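Local coordinates for protein galactose mutarotase related enzyme (Lactobacillus acidophilus, PDB 3DCD) that is of unknown function but probably binds carbohydrate and may act as an isomerase of the aldose 1-epimerase type, at residues 120-126 against 285-291; 32-36 against 144-148; 1-5 against 13-17; 7-12 against 23-28. One frame throughout, in Å; residues are numbered along the deposited sequence. Where two conformers were deposited one is given.

Overall arrangement
The four contacts lie close together in an almost wholly beta chain. Contact 1 is the buried pairing of strands 121-130 and 282-292 inside the large antiparallel sheet. Contact 2, also buried, joins a loop to the end of strand 136-147; its F33 and F146 touch Y291 of contact 1, and its E32 and F33 bond S23 and V24 of contact 4. Contacts 3 and 4, more exposed, share the middle strand (10-15) of a three-stranded sheet, whose I5 and I10 meet L122 and Y291 of contact 1. All four have backbone hydrogen bonds and a bridging water; the inner two add aromatic and aliphatic packing, contact 3 a terminal salt bridge, contact 4 lysines on its more exposed face.

Contact 1. Residues 120-126 against 285-291; sequences NLLEENF and AGFSMTY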
loop_
_atom_site.group_PDB
_atom_site.type_symbol
_atom_site.label_atom_id
_atom_site.label_comp_id
_atom_site.label_asym_id
_atom_site.label_seq_id
_atom_site.Cartn_x
_atom_site.Cartn_y
_atom_site.Cartn_z
ATOM N N ASN A 120 -8.232 15.133 -9.966
ATOM C CA ASN A 120 -7.141 14.193 -10.197
ATOM C C ASN A 120 -6.697 13.447 -8.931
ATOM O O ASN A 120 -5.579 12.917 -8.881
ATOM C CB ASN A 120 -5.952 14.890 -10.880
ATOM C CG ASN A 120 -5.297 15.911 -9.992
ATOM O OD1 ASN A 120 -5.948 16.502 -9.109
ATOM N ND2 ASN A 120 -3.986 16.127 -10.207
ATOM N N LEU A 121 -7.577 13.417 -7.928
ATOM C CA LEU A 121 -7.319 12.731 -6.656
ATOM C C LEU A 121 -8.136 11.441 -6.543
ATOM O O LEU A 121 -9.350 11.441 -6.743
ATOM C CB LEU A 121 -7.574 13.651 -5.447
ATOM C CG LEU A 121 -7.229 13.111 -4.046
ATOM C CD1 LEU A 121 -6.870 14.212 -3.068
ATOM C CD2 LEU A 121 -8.353 12.225 -3.475
ATOM N N LEU A 122 -7.437 10.358 -6.206
ATOM C CA LEU A 122 -8.040 9.054 -6.008
ATOM C C LEU A 122 -7.852 8.634 -4.546
ATOM O O LEU A 122 -6.720 8.544 -4.067
ATOM C CB LEU A 122 -7.351 8.022 -6.918
ATOM C CG LEU A 122 -7.720 6.543 -6.743
ATOM C CD1 LEU A 122 -9.199 6.306 -7.036
ATOM C CD2 LEU A 122 -6.848 5.716 -7.718
ATOM N N GLU A 123 -8.960 8.368 -3.863
ATOM C CA GLU A 123 -8.935 7.808 -2.519
ATOM C C GLU A 123 -8.957 6.289 -2.575
ATOM O O GLU A 123 -9.655 5.703 -3.416
ATOM C CB GLU A 123 -10.155 8.281 -1.728
ATOM C CG GLU A 123 -10.172 9.756 -1.430
ATOM C CD GLU A 123 -11.320 10.159 -0.505
ATOM O OE1 GLU A 123 -12.217 9.323 -0.214
ATOM O OE2 GLU A 123 -11.321 11.328 -0.080
ATOM N N GLU A 124 -8.212 5.669 -1.665
ATOM C CA GLU A 124 -8.294 4.225 -1.425
ATOM C C GLU A 124 -8.618 4.075 0.055
ATOM O O GLU A 124 -7.770 4.317 0.909
ATOM C CB GLU A 124 -6.970 3.543 -1.762
ATOM C CG GLU A 124 -6.918 2.041 -1.377
ATOM C CD GLU A 124 -5.697 1.328 -1.967
ATOM O OE1 GLU A 124 -5.128 1.810 -2.979
ATOM O OE2 GLU A 124 -5.306 0.278 -1.420
ATOM N N ASN A 125 -9.866 3.718 0.354
ATOM C CA ASN A 125 -10.356 3.776 1.731
ATOM C C ASN A 125 -10.634 2.375 2.224
ATOM O O ASN A 125 -11.285 1.591 1.529
ATOM C CB ASN A 125 -11.651 4.596 1.826
ATOM C CG ASN A 125 -11.509 6.010 1.266
ATOM O OD1 ASN A 125 -12.325 6.461 0.449
ATOM N ND2 ASN A 125 -10.489 6.709 1.706
ATOM N N PHE A 126 -10.186 2.092 3.441
ATOM C CA PHE A 126 -10.409 0.788 4.064
ATOM C C PHE A 126 -11.467 0.878 5.167
ATOM O O PHE A 126 -11.462 1.809 5.973
ATOM C CB PHE A 126 -9.111 0.278 4.686
ATOM C CG PHE A 126 -7.968 0.166 3.706
ATOM C CD1 PHE A 126 -8.136 -0.524 2.486
ATOM C CD2 PHE A 126 -6.743 0.748 3.993
ATOM C CE1 PHE A 126 -7.063 -0.625 1.570
ATOM C CE2 PHE A 126 -5.660 0.643 3.092
ATOM C CZ PHE A 126 -5.825 -0.053 1.891
ATOM N N ALA A 285 -9.665 3.422 7.732
ATOM C CA ALA A 285 -8.398 4.044 7.387
ATOM C C ALA A 285 -8.368 4.236 5.876
ATOM O O ALA A 285 -9.300 3.831 5.163
ATOM C CB ALA A 285 -7.251 3.163 7.821
ATOM N N GLY A 286 -7.308 4.854 5.378
ATOM C CA GLY A 286 -7.162 5.009 3.944
ATOM C C GLY A 286 -6.176 6.085 3.618
ATOM O O GLY A 286 -5.601 6.737 4.523
ATOM N N PHE A 287 -5.965 6.270 2.312
ATOM C CA PHE A 287 -5.008 7.251 1.833
ATOM C C PHE A 287 -5.457 7.791 0.483
ATOM O O PHE A 287 -6.386 7.252 -0.117
ATOM C CB PHE A 287 -3.604 6.643 1.768
ATOM C CG PHE A 287 -3.496 5.436 0.862
ATOM C CD1 PHE A 287 -3.868 4.162 1.328
ATOM C CD2 PHE A 287 -3.018 5.572 -0.442
ATOM C CE1 PHE A 287 -3.753 3.047 0.510
ATOM C CE2 PHE A 287 -2.890 4.449 -1.273
ATOM C CZ PHE A 287 -3.264 3.199 -0.804
ATOM N N SER A 288 -4.807 8.854 0.020
ATOM C CA SER A 288 -5.219 9.526 -1.199
ATOM C C SER A 288 -4.028 9.751 -2.116
ATOM O O SER A 288 -2.918 9.991 -1.645
ATOM C CB SER A 288 -5.873 10.861 -0.882
ATOM O OG SER A 288 -6.972 10.640 -0.019
HETATM N N MSE A 289 -4.274 9.690 -3.421
HETATM C CA MSE A 289 -3.200 9.815 -4.396
HETATM C C MSE A 289 -3.615 10.862 -5.407
HETATM O O MSE A 289 -4.746 10.829 -5.885
HETATM C CB MSE A 289 -2.976 8.482 -5.119
HETATM C CG MSE A 289 -2.386 7.350 -4.264
HETATM SE SE MSE A 289 -2.742 5.580 -5.016
HETATM C CE MSE A 289 -4.668 5.499 -4.561
ATOM N N THR A 290 -2.711 11.787 -5.731
ATOM C CA THR A 290 -2.930 12.695 -6.864
ATOM C C THR A 290 -1.863 12.439 -7.940
ATOM O O THR A 290 -0.724 12.082 -7.624
ATOM C CB THR A 290 -2.918 14.180 -6.457
ATOM O OG1 THR A 290 -1.595 14.553 -6.033
ATOM C CG2 THR A 290 -3.894 14.417 -5.306
ATOM N N TYR A 291 -2.247 12.612 -9.195
ATOM C CA TYR A 291 -1.367 12.317 -10.315
ATOM C C TYR A 291 -1.207 13.507 -11.248
ATOM O O TYR A 291 -2.193 14.158 -11.601
ATOM C CB TYR A 291 -1.934 11.154 -11.124
ATOM C CG TYR A 291 -2.388 9.982 -10.277
ATOM C CD1 TYR A 291 -1.517 8.940 -9.972
ATOM C CD2 TYR A 291 -3.683 9.929 -9.777
ATOM C CE1 TYR A 291 -1.930 7.848 -9.176
ATOM C CE2 TYR A 291 -4.107 8.851 -8.987
ATOM C CZ TYR A 291 -3.226 7.820 -8.697
ATOM O OH TYR A 291 -3.661 6.763 -7.935
HETATM O O HOH W 1 -8.958 12.628 0.245
#
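F287, L122 and E124 give up the most surface here, where strands 121-126 and 285-291 run antiparallel at 174°. E124 pairs with F287 through E124 N to F287 O (2.9 Å) and F287 N to E124 O (3.0 Å), and its CB lies over the face of the F287 ring, 4.1 Å from the centroid, a CH-pi contact. L122 bonds M289 likewise, both backbone N to O distances being 2.8 Å. Its branched side chain suits the gap between two bulky neighbours: L122 CD2 is 3.8 Å from M289 CE, and L122 CB 3.9 Å from Y291 CE2. G286 must be glycine, since a CB would clash with E124 O. On the other face a water joins E123 OE2 (2.7 Å) to S288 OG (2.8 Å), while N116 bonds E123 OE1 and R232 bonds S288 OG. Flanked by strands 109-118 and 226-232, the pair is the middle of the large antiparallel sheet; its face with F126, F287 and M289 packs on strands 136-147 and 249-256, as in the galactose mutarotase beta-sandwich.

Contact 2. Residues 32-36 against 144-148; sequences EFMWQ and PGFNL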
loop_
_atom_site.group_PDB
_atom_site.type_symbol
_atom_site.label_atom_id
_atom_site.label_comp_id
_atom_site.label_asym_id
_atom_site.label_seq_id
_atom_site.Cartn_x
_atom_site.Cartn_y
_atom_site.Cartn_z
ATOM N N GLU A 32 0.213 6.591 -18.322
ATOM C CA GLU A 32 -0.167 5.529 -17.392
ATOM C C GLU A 32 0.636 5.646 -16.110
ATOM O O GLU A 32 1.867 5.577 -16.137
ATOM C CB GLU A 32 0.088 4.153 -18.010
ATOM C CG GLU A 32 -0.066 2.972 -17.017
ATOM C CD GLU A 32 -1.475 2.836 -16.469
ATOM O OE1 GLU A 32 -2.392 2.562 -17.260
ATOM O OE2 GLU A 32 -1.668 3.001 -15.239
ATOM N N PHE A 33 -0.040 5.813 -14.981
ATOM C CA PHE A 33 0.678 6.041 -13.726
ATOM C C PHE A 33 1.059 4.772 -12.986
ATOM O O PHE A 33 2.028 4.778 -12.233
ATOM C CB PHE A 33 -0.097 7.007 -12.820
ATOM C CG PHE A 33 -0.141 8.399 -13.368
ATOM C CD1 PHE A 33 0.906 9.281 -13.118
ATOM C CD2 PHE A 33 -1.201 8.819 -14.167
ATOM C CE1 PHE A 33 0.891 10.590 -13.646
ATOM C CE2 PHE A 33 -1.228 10.112 -14.696
ATOM C CZ PHE A 33 -0.174 10.995 -14.437
HETATM N N MSE A 34 0.312 3.697 -13.207
HETATM C CA MSE A 34 0.513 2.461 -12.458
HETATM C C MSE A 34 1.451 1.493 -13.160
HETATM O O MSE A 34 1.327 1.249 -14.369
HETATM C CB MSE A 34 -0.817 1.740 -12.224
HETATM C CG MSE A 34 -1.888 2.604 -11.614
HETATM SE SE MSE A 34 -1.366 3.495 -9.919
HETATM C CE MSE A 34 -0.877 1.946 -8.880
ATOM N N TRP A 35 2.374 0.944 -12.374
ATOM C CA TRP A 35 3.207 -0.195 -12.767
ATOM C C TRP A 35 2.344 -1.316 -13.355
ATOM O O TRP A 35 1.303 -1.668 -12.789
ATOM C CB TRP A 35 3.988 -0.683 -11.550
ATOM C CG TRP A 35 4.694 -2.019 -11.703
ATOM C CD1 TRP A 35 4.370 -3.192 -11.077
ATOM C CD2 TRP A 35 5.844 -2.300 -12.501
ATOM N NE1 TRP A 35 5.254 -4.186 -11.433
ATOM C CE2 TRP A 35 6.169 -3.664 -12.305
ATOM C CE3 TRP A 35 6.641 -1.534 -13.353
ATOM C CZ2 TRP A 35 7.243 -4.275 -12.948
ATOM C CZ3 TRP A 35 7.711 -2.156 -14.000
ATOM C CH2 TRP A 35 7.999 -3.505 -13.784
ATOM N N GLN A 36 2.773 -1.859 -14.500
ATOM C CA GLN A 36 1.930 -2.791 -15.262
ATOM C C GLN A 36 2.228 -4.263 -15.001
ATOM O O GLN A 36 1.882 -5.131 -15.810
ATOM C CB GLN A 36 1.960 -2.450 -16.758
ATOM C CG GLN A 36 1.204 -1.153 -17.044
ATOM C CD GLN A 36 -0.242 -1.245 -16.559
ATOM O OE1 GLN A 36 -0.991 -2.123 -17.000
ATOM N NE2 GLN A 36 -0.631 -0.357 -15.634
ATOM N N PRO A 144 0.519 0.638 -3.711
ATOM C CA PRO A 144 0.498 1.005 -5.133
ATOM C C PRO A 144 1.910 1.077 -5.743
ATOM O O PRO A 144 2.804 1.636 -5.110
ATOM C CB PRO A 144 -0.120 2.408 -5.125
ATOM C CG PRO A 144 0.090 2.924 -3.733
ATOM C CD PRO A 144 0.010 1.729 -2.850
ATOM N N GLY A 145 2.106 0.502 -6.939
ATOM C CA GLY A 145 3.353 0.698 -7.688
ATOM C C GLY A 145 3.165 1.758 -8.762
ATOM O O GLY A 145 2.224 1.666 -9.554
ATOM N N PHE A 146 4.049 2.766 -8.770
ATOM C CA PHE A 146 3.992 3.884 -9.729
ATOM C C PHE A 146 5.132 3.841 -10.716
ATOM O O PHE A 146 6.295 3.762 -10.301
ATOM C CB PHE A 146 4.075 5.222 -8.996
ATOM C CG PHE A 146 3.040 5.386 -7.930
ATOM C CD1 PHE A 146 3.420 5.463 -6.599
ATOM C CD2 PHE A 146 1.686 5.420 -8.260
ATOM C CE1 PHE A 146 2.446 5.601 -5.586
ATOM C CE2 PHE A 146 0.705 5.558 -7.269
ATOM C CZ PHE A 146 1.095 5.657 -5.925
ATOM N N ASN A 147 4.807 3.928 -12.010
ATOM C CA ASN A 147 5.827 4.062 -13.065
ATOM C C ASN A 147 6.715 5.282 -12.868
ATOM O O ASN A 147 6.242 6.326 -12.432
ATOM C CB ASN A 147 5.167 4.224 -14.447
ATOM C CG ASN A 147 4.477 2.970 -14.932
ATOM O OD1 ASN A 147 3.472 3.049 -15.636
ATOM N ND2 ASN A 147 5.030 1.818 -14.612
ATOM N N LEU A 148 7.995 5.156 -13.220
ATOM C CA LEU A 148 8.855 6.308 -13.419
ATOM C C LEU A 148 8.953 6.456 -14.933
ATOM O O LEU A 148 9.538 5.598 -15.595
ATOM C CB LEU A 148 10.247 6.083 -12.811
ATOM C CG LEU A 148 10.278 5.509 -11.393
ATOM C CD1 LEU A 148 11.705 5.243 -10.978
ATOM C CD2 LEU A 148 9.607 6.448 -10.385
HETATM O O HOH W 2 3.672 7.043 -12.212
#
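This is an isolated beta bridge that ties an irregular loop to the end of a strand: residues 32-36 belong to the connection between strands 20-26 and 48-49, and G145, F146 and N147 close strand 136-147. M34 and F146 form the single bridge, held by two backbone hydrogen bonds, N147 N to F33 O and W35 N to G145 O, each 2.9 Å. A water extends the join by donating to F33 O (2.8 Å) and N147 O (2.7 Å). The loop keeps its shape through bonds of its own. M34 N donates to E32 OE2 (2.9 Å), and Q36 NE2 donates to M34 O (2.8 Å); E32 also binds S23 and the backbone of V24. G145 suits its position because a side chain there would crowd W35 CB. Selenomethionine M34, flexible and apolar, folds back so that its SE is 3.9 Å from F146 CE2, a Met-aromatic contact, and its CE is 3.9 Å from P144 CB. The amide of N147 fills the space beside E32 and M34 at the edge of the W35 indole, whose NE1 bonds W42 O and whose ring stacks on Y249. Without an ion pair, the established polar ties across the contact are the water and the backbone hydrogen bonds, which depend little on side-chain identity provided the donors are not proline; apolar side chains pack beside them.

Contact 3. Residues 1-5 against 13-17; sequences MDYTI and VISDH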
loop_
_atom_site.group_PDB
_atom_site.type_symbol
_atom_site.label_atom_id
_atom_site.label_comp_id
_atom_site.label_asym_id
_atom_site.label_seq_id
_atom_site.Cartn_x
_atom_site.Cartn_y
_atom_site.Cartn_z
HETATM N N MSE A 1 -12.610 -9.647 -12.993
HETATM C CA MSE A 1 -13.342 -8.647 -13.819
HETATM C C MSE A 1 -12.838 -7.235 -13.501
HETATM O O MSE A 1 -12.634 -6.910 -12.337
HETATM C CB MSE A 1 -14.846 -8.733 -13.548
HETATM C CG MSE A 1 -15.645 -7.593 -14.173
HETATM SE SE MSE A 1 -15.511 -7.615 -16.133
HETATM C CE MSE A 1 -15.600 -5.708 -16.569
ATOM N N ASP A 2 -12.639 -6.425 -14.542
ATOM C CA ASP A 2 -12.208 -5.033 -14.388
ATOM C C ASP A 2 -13.398 -4.069 -14.405
ATOM O O ASP A 2 -14.384 -4.284 -15.126
ATOM C CB ASP A 2 -11.239 -4.632 -15.499
ATOM C CG ASP A 2 -9.889 -5.331 -15.400
ATOM O OD1 ASP A 2 -9.572 -5.934 -14.362
ATOM O OD2 ASP A 2 -9.137 -5.274 -16.391
ATOM N N TYR A 3 -13.286 -3.006 -13.614
ATOM C CA TYR A 3 -14.320 -1.985 -13.496
ATOM C C TYR A 3 -13.635 -0.630 -13.594
ATOM O O TYR A 3 -12.503 -0.465 -13.131
ATOM C CB TYR A 3 -15.043 -2.103 -12.142
ATOM C CG TYR A 3 -15.824 -3.398 -11.976
ATOM C CD1 TYR A 3 -15.210 -4.551 -11.496
ATOM C CD2 TYR A 3 -17.173 -3.466 -12.306
ATOM C CE1 TYR A 3 -15.923 -5.750 -11.353
ATOM C CE2 TYR A 3 -17.895 -4.659 -12.162
ATOM C CZ TYR A 3 -17.253 -5.790 -11.686
ATOM O OH TYR A 3 -17.960 -6.956 -11.549
ATOM N N THR A 4 -14.335 0.331 -14.188
ATOM C CA THR A 4 -13.812 1.673 -14.413
ATOM C C THR A 4 -14.566 2.719 -13.604
ATOM O O THR A 4 -15.794 2.666 -13.518
ATOM C CB THR A 4 -13.940 2.028 -15.907
ATOM O OG1 THR A 4 -13.073 1.176 -16.650
ATOM C CG2 THR A 4 -13.563 3.502 -16.175
ATOM N N ILE A 5 -13.807 3.629 -12.987
ATOM C CA ILE A 5 -14.321 4.890 -12.457
ATOM C C ILE A 5 -13.503 6.001 -13.127
ATOM O O ILE A 5 -12.313 5.827 -13.390
ATOM C CB ILE A 5 -14.300 4.985 -10.884
ATOM C CG1 ILE A 5 -12.876 4.884 -10.304
ATOM C CG2 ILE A 5 -15.224 3.908 -10.268
ATOM C CD1 ILE A 5 -12.749 5.242 -8.809
ATOM N N VAL A 13 -8.921 1.959 -13.640
ATOM C CA VAL A 13 -9.447 0.616 -13.828
ATOM C C VAL A 13 -9.036 -0.242 -12.636
ATOM O O VAL A 13 -7.861 -0.258 -12.257
ATOM C CB VAL A 13 -8.906 -0.034 -15.118
ATOM C CG1 VAL A 13 -9.458 -1.463 -15.247
ATOM C CG2 VAL A 13 -9.273 0.784 -16.345
ATOM N N ILE A 14 -9.996 -0.968 -12.067
ATOM C CA ILE A 14 -9.749 -1.766 -10.869
ATOM C C ILE A 14 -10.367 -3.168 -11.008
ATOM O O ILE A 14 -11.476 -3.310 -11.515
ATOM C CB ILE A 14 -10.349 -1.086 -9.627
ATOM C CG1 ILE A 14 -9.942 0.396 -9.580
ATOM C CG2 ILE A 14 -9.908 -1.812 -8.360
ATOM C CD1 ILE A 14 -11.015 1.293 -9.069
ATOM N N SER A 15 -9.647 -4.183 -10.535
ATOM C CA SER A 15 -10.099 -5.578 -10.632
ATOM C C SER A 15 -10.772 -6.016 -9.349
ATOM O O SER A 15 -10.342 -5.642 -8.251
ATOM C CB SER A 15 -8.913 -6.514 -10.916
ATOM O OG SER A 15 -9.324 -7.887 -10.919
ATOM N N ASP A 16 -11.813 -6.831 -9.476
ATOM C CA ASP A 16 -12.427 -7.396 -8.295
ATOM C C ASP A 16 -11.522 -8.458 -7.644
ATOM O O ASP A 16 -11.761 -8.869 -6.504
ATOM C CB ASP A 16 -13.824 -7.928 -8.582
ATOM C CG ASP A 16 -13.854 -8.994 -9.667
ATOM O OD1 ASP A 16 -12.818 -9.350 -10.247
ATOM O OD2 ASP A 16 -14.959 -9.494 -9.937
ATOM N N HIS A 17 -10.506 -8.899 -8.386
ATOM C CA HIS A 17 -9.486 -9.768 -7.833
ATOM C C HIS A 17 -8.526 -8.946 -6.985
ATOM O O HIS A 17 -7.757 -8.132 -7.506
ATOM C CB HIS A 17 -8.736 -10.527 -8.926
ATOM C CG HIS A 17 -7.877 -11.625 -8.383
ATOM N ND1 HIS A 17 -6.512 -11.501 -8.238
ATOM C CD2 HIS A 17 -8.197 -12.845 -7.898
ATOM C CE1 HIS A 17 -6.030 -12.606 -7.697
ATOM N NE2 HIS A 17 -7.031 -13.434 -7.481
HETATM O O HOH W 3 -9.849 -8.513 -13.559
HETATM O O HOH W 4 -14.657 -11.818 -11.438
#
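A beta hairpin opens the chain, and this contact is the half of it that holds the amino terminus: strand 2-6 turns back into strand 10-15, the middle strand of a three-stranded antiparallel sheet. Y3 and I14 form its hydrogen-bonded pair, with Y3 N to I14 O and I14 N to Y3 O both 2.8 Å; D2 with S15 and T4 with V13 are the non-hydrogen-bonded pairs that flank it. Beyond them D16 N donates to M1 O (3.0 Å). The strands are strongly twisted, 146° apart in direction. I5 CG1 lies 4.2 Å from I14 CD1, and these beta-branched, apolar side chains turn to I91 and Y115 in the large sheet. D2 and T4, on the other face, have polar ends suited to a more exposed position. S15 OG accepts H17 N (3.0 Å), an ST turn that ends the strand. The CA-to-CB bond of D16 points toward residues 1-5, and its OD1 makes a salt bridge with M1 N at 2.8 Å. One water bridges M1 N (3.0 Å), D2 OD1 (2.7 Å) and S15 OG (2.8 Å). An aspartate at the strand's exit thus pairs the charge of the chain's first nitrogen, which probably helps to hold the exposed M1 in line with the strand.

Contact 4. Residues 7-12 against 23-28; sequences NNMIKV and SVKSAH
Past the last paired residues, M9 SE sits at the edge of the H28 imidazole in a Met-aromatic contact, 3.7 Å from H28 CE1 and 4.8 Å from the ring centroid. M9 has all three chi angles in m and backbone angles of -106°/-49°; H28 takes chi1 m. Just before H28, A27 N donates to M9 O (2.8 Å), and the compact A27 brings its CB to 3.4 Å from N8 O. Strands 10-12 and 23-26 run antiparallel at 165°, axes 4.7 Å apart, at the open end of the hairpin of strands 10-15 and 20-26; residues 10-12 and 23-25 are extended (phi -124 to -160°, psi 121 to 151°). K11 and K25 form its hydrogen-bonded pair, K11 N to K25 O and K25 N to K11 O both 2.9 Å; their long side chains, K11 t throughout, extend from an exposed face. I10 (chi1 p) with S26 and V12 with V24 are non-hydrogen-bonded pairs on the buried face, where both valines are t and V12 CG1 is 4.1 Å from V24 CG2. S26 OG accepts H28 N (3.0 Å) in an ST turn and bonds E297.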
loop_
_atom_site.group_PDB
_atom_site.type_symbol
_atom_site.label_atom_id
_atom_site.label_comp_id
_atom_site.label_asym_id
_atom_site.label_seq_id
_atom_site.Cartn_x
_atom_site.Cartn_y
_atom_site.Cartn_z
ATOM N N ASN A 7 -13.378 10.527 -14.469
ATOM C CA ASN A 7 -13.908 11.865 -14.653
ATOM C C ASN A 7 -13.125 12.550 -15.760
ATOM O O ASN A 7 -12.425 11.879 -16.520
ATOM C CB ASN A 7 -13.885 12.666 -13.341
ATOM C CG ASN A 7 -12.508 12.694 -12.668
ATOM O OD1 ASN A 7 -12.421 12.779 -11.449
ATOM N ND2 ASN A 7 -11.448 12.598 -13.451
ATOM N N ASN A 8 -13.233 13.876 -15.835
ATOM C CA ASN A 8 -12.526 14.662 -16.831
ATOM C C ASN A 8 -11.008 14.767 -16.635
ATOM O O ASN A 8 -10.313 15.297 -17.513
ATOM C CB ASN A 8 -13.121 16.074 -16.912
ATOM C CG ASN A 8 -14.540 16.096 -17.474
ATOM O OD1 ASN A 8 -14.980 15.167 -18.165
ATOM N ND2 ASN A 8 -15.261 17.180 -17.187
HETATM N N MSE A 9 -10.504 14.280 -15.495
HETATM C CA MSE A 9 -9.086 14.376 -15.156
HETATM C C MSE A 9 -8.355 13.030 -15.294
HETATM O O MSE A 9 -7.267 12.961 -15.879
HETATM C CB MSE A 9 -8.896 14.900 -13.725
HETATM C CG MSE A 9 -9.544 16.250 -13.421
HETATM SE SE MSE A 9 -8.730 17.691 -14.447
HETATM C CE MSE A 9 -6.888 17.579 -13.716
ATOM N N ILE A 10 -8.938 11.975 -14.717
ATOM C CA ILE A 10 -8.257 10.679 -14.616
ATOM C C ILE A 10 -9.246 9.521 -14.833
ATOM O O ILE A 10 -10.447 9.657 -14.576
ATOM C CB ILE A 10 -7.427 10.505 -13.282
ATOM C CG1 ILE A 10 -8.289 10.625 -12.026
ATOM C CG2 ILE A 10 -6.225 11.507 -13.182
ATOM C CD1 ILE A 10 -7.496 10.277 -10.716
ATOM N N LYS A 11 -8.745 8.412 -15.357
ATOM C CA LYS A 11 -9.563 7.219 -15.583
ATOM C C LYS A 11 -8.849 6.060 -14.905
ATOM O O LYS A 11 -7.654 5.827 -15.138
ATOM C CB LYS A 11 -9.749 6.942 -17.079
ATOM C CG LYS A 11 -10.603 5.717 -17.411
ATOM C CD LYS A 11 -10.707 5.518 -18.915
ATOM C CE LYS A 11 -11.772 4.490 -19.287
ATOM N NZ LYS A 11 -12.028 4.437 -20.784
ATOM N N VAL A 12 -9.601 5.334 -14.085
ATOM C CA VAL A 12 -9.030 4.329 -13.197
ATOM C C VAL A 12 -9.720 3.009 -13.478
ATOM O O VAL A 12 -10.954 2.949 -13.542
ATOM C CB VAL A 12 -9.223 4.706 -11.700
ATOM C CG1 VAL A 12 -8.565 3.651 -10.787
ATOM C CG2 VAL A 12 -8.644 6.101 -11.401
ATOM N N SER A 23 -4.857 0.205 -13.496
ATOM C CA SER A 23 -4.465 1.294 -14.388
ATOM C C SER A 23 -4.983 2.627 -13.880
ATOM O O SER A 23 -6.113 2.707 -13.426
ATOM C CB SER A 23 -5.035 1.022 -15.793
ATOM O OG SER A 23 -4.874 2.134 -16.662
ATOM N N VAL A 24 -4.159 3.669 -13.973
ATOM C CA VAL A 24 -4.608 5.057 -13.746
ATOM C C VAL A 24 -4.028 5.865 -14.890
ATOM O O VAL A 24 -2.821 5.890 -15.061
ATOM C CB VAL A 24 -4.085 5.646 -12.421
ATOM C CG1 VAL A 24 -4.398 7.157 -12.315
ATOM C CG2 VAL A 24 -4.640 4.879 -11.196
ATOM N N LYS A 25 -4.879 6.513 -15.673
ATOM C CA LYS A 25 -4.412 7.295 -16.792
ATOM C C LYS A 25 -4.920 8.727 -16.738
ATOM O O LYS A 25 -6.077 8.977 -16.374
ATOM C CB LYS A 25 -4.864 6.655 -18.099
ATOM C CG LYS A 25 -4.042 5.457 -18.536
ATOM C CD LYS A 25 -4.565 4.989 -19.884
ATOM C CE LYS A 25 -4.709 3.479 -19.890
ATOM N NZ LYS A 25 -4.952 2.978 -21.287
ATOM N N SER A 26 -4.062 9.674 -17.104
ATOM C CA SER A 26 -4.534 11.034 -17.334
ATOM C C SER A 26 -5.523 11.075 -18.488
ATOM O O SER A 26 -5.242 10.577 -19.572
ATOM C CB SER A 26 -3.370 11.980 -17.607
ATOM O OG SER A 26 -3.855 13.204 -18.131
ATOM N N ALA A 27 -6.682 11.683 -18.245
ATOM C CA ALA A 27 -7.676 11.892 -19.284
ATOM C C ALA A 27 -7.151 12.856 -20.355
ATOM O O ALA A 27 -7.617 12.861 -21.496
ATOM C CB ALA A 27 -8.949 12.439 -18.661
ATOM N N HIS A 28 -6.161 13.659 -19.993
ATOM C CA HIS A 28 -5.606 14.631 -20.933
ATOM C C HIS A 28 -4.420 14.135 -21.756
ATOM O O HIS A 28 -4.338 14.417 -22.944
ATOM C CB HIS A 28 -5.203 15.886 -20.183
ATOM C CG HIS A 28 -6.359 16.614 -19.591
ATOM N ND1 HIS A 28 -6.545 16.724 -18.232
ATOM C CD2 HIS A 28 -7.404 17.250 -20.173
ATOM C CE1 HIS A 28 -7.653 17.409 -17.999
ATOM N NE2 HIS A 28 -8.188 17.744 -19.161
HETATM O O HOH W 5 -7.091 3.895 -16.926
#